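Local coordinates for arginine--tRNA ligase (Campylobacter jejuni, PDB 3FNR), which catalyses the ATP-dependent attachment of L-arginine to tRNA(Arg), releasing AMP and diphosphate, as a monomeric class I aminoacyl-tRNA synthetase, at residues L85-S89 with P106-Y110; N20-K24 with L437-T441; G193-L197 with R208-E213; N154-A158 with M296-D301. The protein carries 1 engineered substitution. All blocks are in the same frame, centred on the assembly; numbering follows the deposited sequence. Where two conformers were deposited one is given.

Contact 1: residues L85-S89 with P106-Y110; sequences LLGLS and PEQYY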
loop_
_atom_site.group_PDB
_atom_site.type_symbol
_atom_site.label_atom_id
_atom_site.label_comp_id
_atom_site.label_asym_id
_atom_site.label_seq_id
_atom_site.Cartn_x
_atom_site.Cartn_y
_atom_site.Cartn_z
ATOM N N LEU A 85 2.903 19.474 -19.331
ATOM C CA LEU A 85 4.337 19.549 -19.037
ATOM C C LEU A 85 5.084 18.244 -19.349
ATOM O O LEU A 85 6.234 18.278 -19.786
ATOM C CB LEU A 85 4.574 19.950 -17.572
ATOM C CG LEU A 85 5.593 21.051 -17.232
ATOM C CD1 LEU A 85 5.846 21.137 -15.728
ATOM C CD2 LEU A 85 6.915 20.917 -17.977
ATOM N N LEU A 86 4.433 17.105 -19.123
ATOM C CA LEU A 86 5.005 15.810 -19.490
ATOM C C LEU A 86 5.198 15.684 -21.010
ATOM O O LEU A 86 6.227 15.187 -21.461
ATOM C CB LEU A 86 4.142 14.662 -18.956
ATOM C CG LEU A 86 4.611 13.238 -19.248
ATOM C CD1 LEU A 86 5.812 12.878 -18.369
ATOM C CD2 LEU A 86 3.462 12.254 -19.057
ATOM N N GLY A 87 4.212 16.135 -21.785
ATOM C CA GLY A 87 4.327 16.178 -23.246
ATOM C C GLY A 87 5.401 17.156 -23.693
ATOM O O GLY A 87 6.154 16.878 -24.632
ATOM N N LEU A 88 5.471 18.293 -23.001
ATOM C CA LEU A 88 6.477 19.323 -23.249
ATOM C C LEU A 88 7.891 18.810 -23.009
ATOM O O LEU A 88 8.779 19.020 -23.837
ATOM C CB LEU A 88 6.220 20.543 -22.359
ATOM C CG LEU A 88 7.136 21.758 -22.548
ATOM C CD1 LEU A 88 6.862 22.457 -23.876
ATOM C CD2 LEU A 88 6.980 22.732 -21.396
ATOM N N SER A 89 8.079 18.131 -21.879
ATOM C CA SER A 89 9.387 17.644 -21.444
ATOM C C SER A 89 9.972 16.583 -22.368
ATOM O O SER A 89 11.180 16.574 -22.604
ATOM C CB SER A 89 9.304 17.108 -20.014
ATOM O OG SER A 89 8.828 18.112 -19.128
ATOM N N PRO A 106 12.286 25.817 -19.332
ATOM C CA PRO A 106 11.508 26.523 -18.308
ATOM C C PRO A 106 12.007 26.228 -16.893
ATOM O O PRO A 106 12.908 25.405 -16.709
ATOM C CB PRO A 106 10.084 25.969 -18.491
ATOM C CG PRO A 106 10.104 25.198 -19.780
ATOM C CD PRO A 106 11.507 24.723 -19.937
ATOM N N GLU A 107 11.419 26.893 -15.903
ATOM C CA GLU A 107 11.845 26.724 -14.514
ATOM C C GLU A 107 11.319 25.433 -13.877
ATOM O O GLU A 107 11.887 24.944 -12.898
ATOM C CB GLU A 107 11.478 27.952 -13.669
ATOM C CG GLU A 107 12.092 29.272 -14.166
ATOM C CD GLU A 107 13.601 29.197 -14.392
ATOM O OE1 GLU A 107 14.053 29.537 -15.507
ATOM O OE2 GLU A 107 14.334 28.793 -13.461
ATOM N N GLN A 108 10.241 24.889 -14.438
ATOM C CA GLN A 108 9.688 23.611 -13.997
ATOM C C GLN A 108 9.541 22.671 -15.190
ATOM O O GLN A 108 8.764 22.946 -16.108
ATOM C CB GLN A 108 8.326 23.805 -13.312
ATOM C CG GLN A 108 8.340 24.651 -12.028
ATOM C CD GLN A 108 8.983 23.947 -10.836
ATOM O OE1 GLN A 108 8.960 22.719 -10.728
ATOM N NE2 GLN A 108 9.552 24.734 -9.928
ATOM N N TYR A 109 10.297 21.572 -15.173
ATOM C CA TYR A 109 10.243 20.548 -16.227
ATOM C C TYR A 109 10.653 19.165 -15.716
ATOM O O TYR A 109 11.374 19.049 -14.722
ATOM C CB TYR A 109 11.083 20.949 -17.455
ATOM C CG TYR A 109 12.583 21.029 -17.227
ATOM C CD1 TYR A 109 13.155 22.116 -16.558
ATOM C CD2 TYR A 109 13.434 20.029 -17.703
ATOM C CE1 TYR A 109 14.527 22.197 -16.350
ATOM C CE2 TYR A 109 14.811 20.103 -17.506
ATOM C CZ TYR A 109 15.349 21.190 -16.827
ATOM O OH TYR A 109 16.709 21.275 -16.625
ATOM N N TYR A 110 10.190 18.123 -16.401
ATOM C CA TYR A 110 10.515 16.750 -16.015
ATOM C C TYR A 110 11.783 16.234 -16.704
ATOM O O TYR A 110 11.904 16.268 -17.933
ATOM C CB TYR A 110 9.330 15.806 -16.261
ATOM C CG TYR A 110 8.040 16.233 -15.591
ATOM C CD1 TYR A 110 8.018 16.626 -14.249
ATOM C CD2 TYR A 110 6.838 16.228 -16.294
ATOM C CE1 TYR A 110 6.835 17.017 -13.632
ATOM C CE2 TYR A 110 5.649 16.616 -15.689
ATOM C CZ TYR A 110 5.653 17.007 -14.358
ATOM O OH TYR A 110 4.478 17.389 -13.753
#

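Contact 2: residues N20-K24 with L437-T441; sequences NDFTK and LSIKT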
loop_
_atom_site.group_PDB
_atom_site.type_symbol
_atom_site.label_atom_id
_atom_site.label_comp_id
_atom_site.label_asym_id
_atom_site.label_seq_id
_atom_site.Cartn_x
_atom_site.Cartn_y
_atom_site.Cartn_z
ATOM N N ASN A 20 -5.628 -23.267 4.165
ATOM C CA ASN A 20 -5.951 -22.036 3.442
ATOM C C ASN A 20 -7.042 -21.178 4.099
ATOM O O ASN A 20 -7.150 -19.986 3.818
ATOM C CB ASN A 20 -6.309 -22.340 1.985
ATOM C CG ASN A 20 -5.092 -22.722 1.138
ATOM O OD1 ASN A 20 -5.243 -23.254 0.039
ATOM N ND2 ASN A 20 -3.890 -22.444 1.639
ATOM N N ASP A 21 -7.830 -21.782 4.985
ATOM C CA ASP A 21 -8.905 -21.075 5.671
ATOM C C ASP A 21 -8.543 -20.611 7.086
ATOM O O ASP A 21 -9.365 -19.984 7.761
ATOM C CB ASP A 21 -10.165 -21.940 5.697
ATOM C CG ASP A 21 -10.690 -22.255 4.301
ATOM O OD1 ASP A 21 -11.545 -23.163 4.187
ATOM O OD2 ASP A 21 -10.250 -21.604 3.320
ATOM N N PHE A 22 -7.320 -20.926 7.520
ATOM C CA PHE A 22 -6.816 -20.569 8.850
ATOM C C PHE A 22 -6.804 -19.055 9.024
ATOM O O PHE A 22 -6.188 -18.338 8.220
ATOM C CB PHE A 22 -5.411 -21.148 9.057
ATOM C CG PHE A 22 -4.741 -20.736 10.355
ATOM C CD1 PHE A 22 -5.312 -21.043 11.590
ATOM C CD2 PHE A 22 -3.514 -20.074 10.334
ATOM C CE1 PHE A 22 -4.687 -20.681 12.780
ATOM C CE2 PHE A 22 -2.874 -19.714 11.517
ATOM C CZ PHE A 22 -3.462 -20.017 12.745
ATOM N N THR A 23 -7.507 -18.614 10.070
ATOM C CA THR A 23 -7.711 -17.209 10.477
ATOM C C THR A 23 -8.624 -16.358 9.578
ATOM O O THR A 23 -8.874 -15.185 9.883
ATOM C CB THR A 23 -6.392 -16.448 10.801
ATOM O OG1 THR A 23 -5.628 -16.256 9.604
ATOM C CG2 THR A 23 -5.560 -17.203 11.833
ATOM N N LYS A 24 -9.120 -16.944 8.490
ATOM C CA LYS A 24 -10.095 -16.280 7.628
ATOM C C LYS A 24 -11.403 -16.034 8.371
ATOM O O LYS A 24 -11.881 -16.899 9.113
ATOM C CB LYS A 24 -10.354 -17.096 6.353
ATOM C CG LYS A 24 -9.274 -16.910 5.292
ATOM C CD LYS A 24 -9.682 -17.411 3.937
ATOM C CE LYS A 24 -8.602 -17.087 2.913
ATOM N NZ LYS A 24 -8.687 -17.985 1.732
ATOM N N LEU A 437 2.629 -22.372 9.652
ATOM C CA LEU A 437 1.377 -21.938 9.048
ATOM C C LEU A 437 1.027 -20.493 9.401
ATOM O O LEU A 437 0.591 -19.741 8.531
ATOM C CB LEU A 437 0.234 -22.889 9.420
ATOM C CG LEU A 437 -1.181 -22.580 8.905
ATOM C CD1 LEU A 437 -1.251 -22.556 7.373
ATOM C CD2 LEU A 437 -2.193 -23.542 9.487
ATOM N N SER A 438 1.237 -20.112 10.662
ATOM C CA SER A 438 1.046 -18.731 11.108
ATOM C C SER A 438 2.022 -17.768 10.436
ATOM O O SER A 438 1.642 -16.654 10.079
ATOM C CB SER A 438 1.189 -18.633 12.620
ATOM O OG SER A 438 0.159 -19.370 13.253
ATOM N N ILE A 439 3.268 -18.203 10.257
ATOM C CA ILE A 439 4.280 -17.376 9.605
ATOM C C ILE A 439 3.857 -17.114 8.158
ATOM O O ILE A 439 3.775 -15.951 7.725
ATOM C CB ILE A 439 5.696 -18.009 9.708
ATOM C CG1 ILE A 439 6.227 -17.851 11.135
ATOM C CG2 ILE A 439 6.670 -17.376 8.716
ATOM C CD1 ILE A 439 7.493 -18.609 11.425
ATOM N N LYS A 440 3.519 -18.196 7.458
ATOM C CA LYS A 440 3.090 -18.164 6.060
ATOM C C LYS A 440 1.832 -17.319 5.845
ATOM O O LYS A 440 1.799 -16.469 4.953
ATOM C CB LYS A 440 2.863 -19.595 5.555
ATOM C CG LYS A 440 2.372 -19.680 4.123
ATOM C CD LYS A 440 2.827 -20.969 3.476
ATOM C CE LYS A 440 1.711 -21.976 3.387
ATOM N NZ LYS A 440 0.942 -21.749 2.137
ATOM N N THR A 441 0.807 -17.565 6.658
ATOM C CA THR A 441 -0.430 -16.798 6.614
ATOM C C THR A 441 -0.172 -15.295 6.794
ATOM O O THR A 441 -0.463 -14.516 5.891
ATOM C CB THR A 441 -1.448 -17.317 7.652
ATOM O OG1 THR A 441 -1.712 -18.707 7.397
ATOM C CG2 THR A 441 -2.757 -16.524 7.590
#

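Contact 3: residues G193-L197 with R208-E213; sequences GKIWL and RVIIRE. With SO4 (sulfate ion), chain C.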
loop_
_atom_site.group_PDB
_atom_site.type_symbol
_atom_site.label_atom_id
_atom_site.label_comp_id
_atom_site.label_asym_id
_atom_site.label_seq_id
_atom_site.Cartn_x
_atom_site.Cartn_y
_atom_site.Cartn_z
ATOM N N GLY A 193 -17.074 37.597 -8.340
ATOM C CA GLY A 193 -17.030 36.848 -9.598
ATOM C C GLY A 193 -16.638 35.387 -9.452
ATOM O O GLY A 193 -16.396 34.705 -10.444
ATOM N N LYS A 194 -16.589 34.901 -8.215
ATOM C CA LYS A 194 -16.194 33.526 -7.938
ATOM C C LYS A 194 -17.298 32.790 -7.210
ATOM O O LYS A 194 -18.080 33.394 -6.481
ATOM C CB LYS A 194 -14.926 33.490 -7.082
ATOM C CG LYS A 194 -13.685 34.067 -7.745
ATOM C CD LYS A 194 -12.606 34.320 -6.701
ATOM C CE LYS A 194 -11.490 35.190 -7.248
ATOM N NZ LYS A 194 -10.526 35.576 -6.178
ATOM N N ILE A 195 -17.348 31.477 -7.404
ATOM C CA ILE A 195 -18.233 30.620 -6.623
ATOM C C ILE A 195 -17.404 29.981 -5.510
ATOM O O ILE A 195 -16.361 29.371 -5.771
ATOM C CB ILE A 195 -18.913 29.567 -7.524
ATOM C CG1 ILE A 195 -19.864 30.267 -8.506
ATOM C CG2 ILE A 195 -19.653 28.519 -6.699
ATOM C CD1 ILE A 195 -20.104 29.515 -9.799
ATOM N N TRP A 196 -17.875 30.149 -4.276
ATOM C CA TRP A 196 -17.180 29.698 -3.076
ATOM C C TRP A 196 -17.951 28.584 -2.381
ATOM O O TRP A 196 -19.170 28.537 -2.462
ATOM C CB TRP A 196 -17.035 30.857 -2.083
ATOM C CG TRP A 196 -16.195 32.010 -2.557
ATOM C CD1 TRP A 196 -16.546 32.961 -3.474
ATOM C CD2 TRP A 196 -14.873 32.350 -2.116
ATOM N NE1 TRP A 196 -15.521 33.862 -3.644
ATOM C CE2 TRP A 196 -14.482 33.513 -2.821
ATOM C CE3 TRP A 196 -13.979 31.785 -1.194
ATOM C CZ2 TRP A 196 -13.234 34.122 -2.637
ATOM C CZ3 TRP A 196 -12.734 32.393 -1.009
ATOM C CH2 TRP A 196 -12.377 33.552 -1.729
ATOM N N LEU A 197 -17.229 27.694 -1.700
ATOM C CA LEU A 197 -17.827 26.751 -0.752
ATOM C C LEU A 197 -17.813 27.369 0.647
ATOM O O LEU A 197 -16.780 27.844 1.111
ATOM C CB LEU A 197 -17.064 25.416 -0.749
ATOM C CG LEU A 197 -17.428 24.337 0.286
ATOM C CD1 LEU A 197 -18.629 23.501 -0.135
ATOM C CD2 LEU A 197 -16.234 23.439 0.538
ATOM N N ARG A 208 -13.643 28.491 0.729
ATOM C CA ARG A 208 -12.752 28.018 -0.332
ATOM C C ARG A 208 -13.330 28.241 -1.725
ATOM O O ARG A 208 -14.532 28.127 -1.917
ATOM C CB ARG A 208 -12.473 26.522 -0.150
ATOM C CG ARG A 208 -12.085 26.065 1.265
ATOM C CD ARG A 208 -10.692 26.516 1.648
ATOM N NE ARG A 208 -10.443 26.324 3.076
ATOM C CZ ARG A 208 -9.257 26.458 3.663
ATOM N NH1 ARG A 208 -9.147 26.260 4.964
ATOM N NH2 ARG A 208 -8.179 26.776 2.955
ATOM N N VAL A 209 -12.471 28.522 -2.700
ATOM C CA VAL A 209 -12.917 28.744 -4.079
ATOM C C VAL A 209 -13.203 27.435 -4.820
ATOM O O VAL A 209 -12.325 26.571 -4.945
ATOM C CB VAL A 209 -11.899 29.581 -4.886
ATOM C CG1 VAL A 209 -12.351 29.755 -6.343
ATOM C CG2 VAL A 209 -11.705 30.930 -4.237
ATOM N N ILE A 210 -14.440 27.308 -5.302
ATOM C CA ILE A 210 -14.852 26.186 -6.139
ATOM C C ILE A 210 -14.665 26.530 -7.617
ATOM O O ILE A 210 -14.017 25.793 -8.352
ATOM C CB ILE A 210 -16.328 25.777 -5.864
ATOM C CG1 ILE A 210 -16.493 25.296 -4.425
ATOM C CG2 ILE A 210 -16.783 24.682 -6.816
ATOM C CD1 ILE A 210 -15.439 24.275 -3.971
ATOM N N ILE A 211 -15.245 27.649 -8.044
ATOM C CA ILE A 211 -15.109 28.117 -9.420
ATOM C C ILE A 211 -14.402 29.465 -9.423
ATOM O O ILE A 211 -14.809 30.391 -8.721
ATOM C CB ILE A 211 -16.483 28.237 -10.137
ATOM C CG1 ILE A 211 -17.309 26.950 -9.990
ATOM C CG2 ILE A 211 -16.317 28.632 -11.616
ATOM C CD1 ILE A 211 -16.681 25.691 -10.588
ATOM N N ARG A 212 -13.336 29.560 -10.210
ATOM C CA ARG A 212 -12.586 30.801 -10.372
ATOM C C ARG A 212 -13.385 31.805 -11.197
ATOM O O ARG A 212 -14.378 31.443 -11.844
ATOM C CB ARG A 212 -11.270 30.529 -11.103
ATOM C CG ARG A 212 -10.286 29.606 -10.413
ATOM C CD ARG A 212 -9.511 28.843 -11.478
ATOM N NE ARG A 212 -8.086 28.717 -11.179
ATOM C CZ ARG A 212 -7.162 28.347 -12.066
ATOM N NH1 ARG A 212 -7.503 28.063 -13.320
ATOM N NH2 ARG A 212 -5.889 28.264 -11.699
ATOM N N GLU A 213 -12.919 33.057 -11.200
ATOM C CA GLU A 213 -13.445 34.145 -12.031
ATOM C C GLU A 213 -13.352 33.828 -13.527
ATOM O O GLU A 213 -13.992 34.470 -14.362
ATOM C CB GLU A 213 -12.697 35.452 -11.709
ATOM C CG GLU A 213 -11.237 35.563 -12.229
ATOM C CD GLU A 213 -10.254 34.581 -11.581
ATOM O OE1 GLU A 213 -9.448 33.975 -12.319
ATOM O OE2 GLU A 213 -10.287 34.408 -10.343
HETATM S S SO4 C . -6.633 26.065 -8.484
HETATM O O1 SO4 C . -7.071 25.088 -9.476
HETATM O O2 SO4 C . -5.214 26.326 -8.697
HETATM O O3 SO4 C . -7.386 27.308 -8.644
HETATM O O4 SO4 C . -6.831 25.544 -7.134
#

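Contact 4: residues N154-A158 with M296-D301; sequences NLEQA and MSDVVD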
loop_
_atom_site.group_PDB
_atom_site.type_symbol
_atom_site.label_atom_id
_atom_site.label_comp_id
_atom_site.label_asym_id
_atom_site.label_seq_id
_atom_site.Cartn_x
_atom_site.Cartn_y
_atom_site.Cartn_z
ATOM N N ASN A 154 5.683 -0.534 -11.302
ATOM C CA ASN A 154 6.313 -0.080 -10.053
ATOM C C ASN A 154 5.606 -0.694 -8.852
ATOM O O ASN A 154 6.247 -1.186 -7.933
ATOM C CB ASN A 154 6.250 1.444 -9.908
ATOM C CG ASN A 154 7.300 2.175 -10.713
ATOM O OD1 ASN A 154 7.416 3.399 -10.604
ATOM N ND2 ASN A 154 8.071 1.450 -11.521
ATOM N N LEU A 155 4.276 -0.671 -8.890
ATOM C CA LEU A 155 3.441 -1.261 -7.858
ATOM C C LEU A 155 3.477 -2.788 -7.873
ATOM O O LEU A 155 3.462 -3.419 -6.823
ATOM C CB LEU A 155 1.993 -0.778 -8.019
ATOM C CG LEU A 155 1.695 0.675 -7.638
ATOM C CD1 LEU A 155 0.285 1.070 -8.068
ATOM C CD2 LEU A 155 1.891 0.892 -6.141
ATOM N N GLU A 156 3.515 -3.378 -9.064
ATOM C CA GLU A 156 3.538 -4.832 -9.197
ATOM C C GLU A 156 4.844 -5.400 -8.649
ATOM O O GLU A 156 4.870 -6.500 -8.104
ATOM C CB GLU A 156 3.359 -5.234 -10.659
ATOM C CG GLU A 156 2.345 -6.348 -10.892
ATOM C CD GLU A 156 2.855 -7.734 -10.524
ATOM O OE1 GLU A 156 2.716 -8.140 -9.346
ATOM O OE2 GLU A 156 3.365 -8.432 -11.427
ATOM N N GLN A 157 5.920 -4.633 -8.801
ATOM C CA GLN A 157 7.226 -4.964 -8.237
ATOM C C GLN A 157 7.170 -5.121 -6.715
ATOM O O GLN A 157 7.852 -5.972 -6.151
ATOM C CB GLN A 157 8.241 -3.890 -8.614
ATOM C CG GLN A 157 9.679 -4.344 -8.551
ATOM C CD GLN A 157 10.654 -3.256 -8.947
ATOM O OE1 GLN A 157 10.257 -2.139 -9.277
ATOM N NE2 GLN A 157 11.941 -3.580 -8.924
ATOM N N ALA A 158 6.334 -4.311 -6.066
ATOM C CA ALA A 158 6.116 -4.395 -4.624
ATOM C C ALA A 158 4.904 -5.250 -4.261
ATOM O O ALA A 158 4.400 -5.177 -3.131
ATOM C CB ALA A 158 5.973 -3.020 -4.047
ATOM N N MET A 296 10.873 4.667 -5.926
ATOM C CA MET A 296 10.421 3.438 -5.264
ATOM C C MET A 296 11.093 2.220 -5.903
ATOM O O MET A 296 11.549 1.314 -5.204
ATOM C CB MET A 296 8.889 3.334 -5.344
ATOM C CG MET A 296 8.271 2.135 -4.637
ATOM S SD MET A 296 6.469 2.143 -4.715
ATOM C CE MET A 296 6.145 0.440 -5.024
ATOM N N SER A 297 11.171 2.259 -7.232
ATOM C CA SER A 297 11.818 1.271 -8.082
ATOM C C SER A 297 13.278 1.005 -7.725
ATOM O O SER A 297 13.709 -0.148 -7.698
ATOM C CB SER A 297 11.768 1.771 -9.526
ATOM O OG SER A 297 11.485 0.716 -10.414
ATOM N N ASP A 298 14.029 2.076 -7.475
ATOM C CA ASP A 298 15.446 1.979 -7.142
ATOM C C ASP A 298 15.655 1.279 -5.803
ATOM O O ASP A 298 16.557 0.451 -5.665
ATOM C CB ASP A 298 16.086 3.371 -7.108
ATOM C CG ASP A 298 16.278 3.972 -8.498
ATOM O OD1 ASP A 298 16.521 5.197 -8.575
ATOM O OD2 ASP A 298 16.193 3.236 -9.508
ATOM N N VAL A 299 14.808 1.616 -4.834
ATOM C CA VAL A 299 14.848 1.014 -3.503
ATOM C C VAL A 299 14.491 -0.477 -3.553
ATOM O O VAL A 299 15.182 -1.294 -2.941
ATOM C CB VAL A 299 13.965 1.813 -2.509
ATOM C CG1 VAL A 299 13.821 1.092 -1.172
ATOM C CG2 VAL A 299 14.547 3.226 -2.299
ATOM N N VAL A 300 13.451 -0.837 -4.309
ATOM C CA VAL A 300 13.070 -2.249 -4.473
ATOM C C VAL A 300 14.164 -3.039 -5.200
ATOM O O VAL A 300 14.397 -4.208 -4.893
ATOM C CB VAL A 300 11.696 -2.444 -5.177
ATOM C CG1 VAL A 300 11.306 -3.927 -5.216
ATOM C CG2 VAL A 300 10.612 -1.688 -4.465
ATOM N N ASP A 301 14.845 -2.391 -6.143
ATOM C CA ASP A 301 15.987 -2.997 -6.836
ATOM C C ASP A 301 17.103 -3.351 -5.849
ATOM O O ASP A 301 17.719 -4.416 -5.941
ATOM C CB ASP A 301 16.532 -2.050 -7.915
ATOM C CG ASP A 301 15.667 -2.016 -9.172
ATOM O OD1 ASP A 301 15.002 -3.029 -9.481
ATOM O OD2 ASP A 301 15.661 -0.966 -9.856
HETATM O O HOH W 1 9.608 4.205 -8.752
HETATM O O HOH W 2 10.873 2.642 -12.537
HETATM O O HOH W 3 9.359 -1.331 -11.738
#

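Contact 1: residues L85-S89 with P106-Y110
S89 and Y110 meet through a backbone-to-side-chain hydrogen bond: Y110 N donates to S89 OG over 3.0 Å with an N-H...O angle of 160°. The same hydroxyl donates its own O-H to L85 O, 2.7 Å from S89 OG and one helical turn back, joining loop and helix through one group. Its place follows from chi1 of -57°, which sets OG beside the backbone N of S89. L85 O is gripped twice, since S89 N and S89 OG approach it from opposite faces of its carbonyl plane.

The Y110 ring stands with one edge to the helix. L86 CA lies in the ring plane at that edge, 3.7 Å from Y110 CD2, and the L86 side chain runs roughly perpendicular to that of Y110. L85 works on the loop backbone with its branch end: CD2 comes to 3.3 Å from Q108 O, while L85 CB touches Y110 CE2 at 4.0 Å. Farther along, L88 CD2 meets the ring of P106 at CG. L86 and L88 also pack on helix 136-157, through A143 and I136.

In the catalytic domain the loop between helices 80-98 and 113-126 thus folds back on helix 80-98, held at a serine that makes the side-chain bond to the carbonyl one turn back common in helices.

Contact 2: residues N20-K24 with L437-T441
The F22 ring has T23 CG2 centred over one face, 3.5 Å above the plane, so the methyl of the next residue in sequence covers that face. From the opposite side L437 CD2 makes an off-centre CH-pi contact, 4.2 Å from the ring centroid and 30° off the normal. The ring edge is turned to two hydroxyls: T441 OG1 lies in plane, and S438 OG sits near the plane, 3.5 Å from F22 CE2. The arrangement joins the catalytic domain to the DALR anticodon-binding domain: the two central residues of a type II beta turn, F22 and T23, pack against helix 425-445, part of that domain's helical bundle.

The turn is closed by K24 N donating to D21 O, and T23 occupies its third position with phi at 71°. F22 reaches the helix because its CG is anti to the backbone N (chi1 175°), so the ring extends between L437, S438 and T441. Its side chain meets that of T441 nearly perpendicularly. Both helix hydroxyls at the edge have their own partners: S438 OG bonds to A380 O, and T441 OG1 donates to L437 O. That carbonyl also accepts from T441 N, the two donors lying on opposite faces of its plane.

L383 of helix 383-393 packs against both F22 and T441, while H65 at the end of helix 50-65 bonds through NE2 to T23 OG1. The T23 and T441 side chains run antiparallel alongside one another, bringing T23 OG1 within 3.5 Å of T441 CG2.

Contact 3: residues G193-L197 with R208-E213
A classic beta bulge interrupts the antiparallel hairpin of strands 194-197 and 208-211: I210 and I211 both face I195. I195 O accepts from I210 N at 2.9 Å, in the carbonyl plane, and from I211 N at 3.1 Å, tilted 21° from it. I195 N returns a bond to I211 O. Beyond the bulge, L197 and R208 form a hydrogen-bonded pair, with L197 N donating to R208 O over 2.7 Å.

On one face V209 CG2 stands over the six-membered ring of W196, 3.6 Å from its centroid and 9° off the normal, a CH-pi contact. On the other, I195 and I211 run alongside each other in the same direction, with I195 CD1 3.8 Å from I211 CG1. The bulge residue I210 puts CG1 against L197 CB.

R212 NE makes a weak bond to O3 of a sulfate, probably from the crystallisation liquor; Y219 N also bonds to this ion.

Strand 188-191 lies on the other side of strand 194-197, where the Y189 ring meets that of W196 with the planes nearly parallel and Q191 O takes the indole N-H. I210 packs against L220, A221 and I224 of helix 219-231, and both I210 and I211 touch helix 175-184.

Contact 4: residues N154-A158 with M296-D301
N154 and S297 face each other across water at the meeting of two helix ends, the last turn of helix 136-157 and the first of helix 296-303, beside the 'HIGH' region of the class I catalytic domain.

Three waters carry most of the polar link. Water 1 donates to N154 OD1 and accepts from S297 N at 2.9 Å. Water 2 accepts from N154 ND2 and bonds to S297 OG. Water 3 donates to Q157 OE1 at 2.7 Å, bonds to S297 OG and receives a weak bond from N154 ND2. Both ends of the N154 amide are thereby bridged to S297. L45 of the 'HIGH' region is bonded to both segments, through N154 OD1 and the M296 backbone; its N-H can only donate, which supports placing OD1 at that end.

Q157 NE2 also gives a weak direct bond to D301 OD1, 3.2 Å with an angle of 133° at the hydrogen, the amide and carboxylate planes lying 55° apart. The extended Q157 chain passes V300 running the opposite way, with Q157 CG 3.7 Å from V300 CG1.

Much of the apolar contact is made by M296. Its chain runs extended through chi1 and chi2, then bends at chi3 (139°), carrying the methyl to helix 136-157. There M296 CE lies 3.6 Å from A158 CB and makes a methyl-to-carbonyl contact of 3.3 Å with N154 O.

How the contacts relate
Contacts 1, 3 and 4 fall within the catalytic domain, whereas contact 2 pairs that domain with the anticodon-binding one. Along the chain, contact 2 closes a loop from 20-24 to 437-441 enclosing all the others; contact 1 closes before contact 4 opens, and contact 3 is nested inside the chain loop that contact 4 closes. Helix 136-157 links two of them: its beginning packs on contact 1 and its end supplies residues 154-157 of contact 4, their centres being about 24 Å apart. Contacts 2 and 3 lie on opposite sides of the chain's centre, about 53 Å between centres. Contact 4, with its centre about 12 Å from that of the chain, touches L45 of the 'HIGH' region.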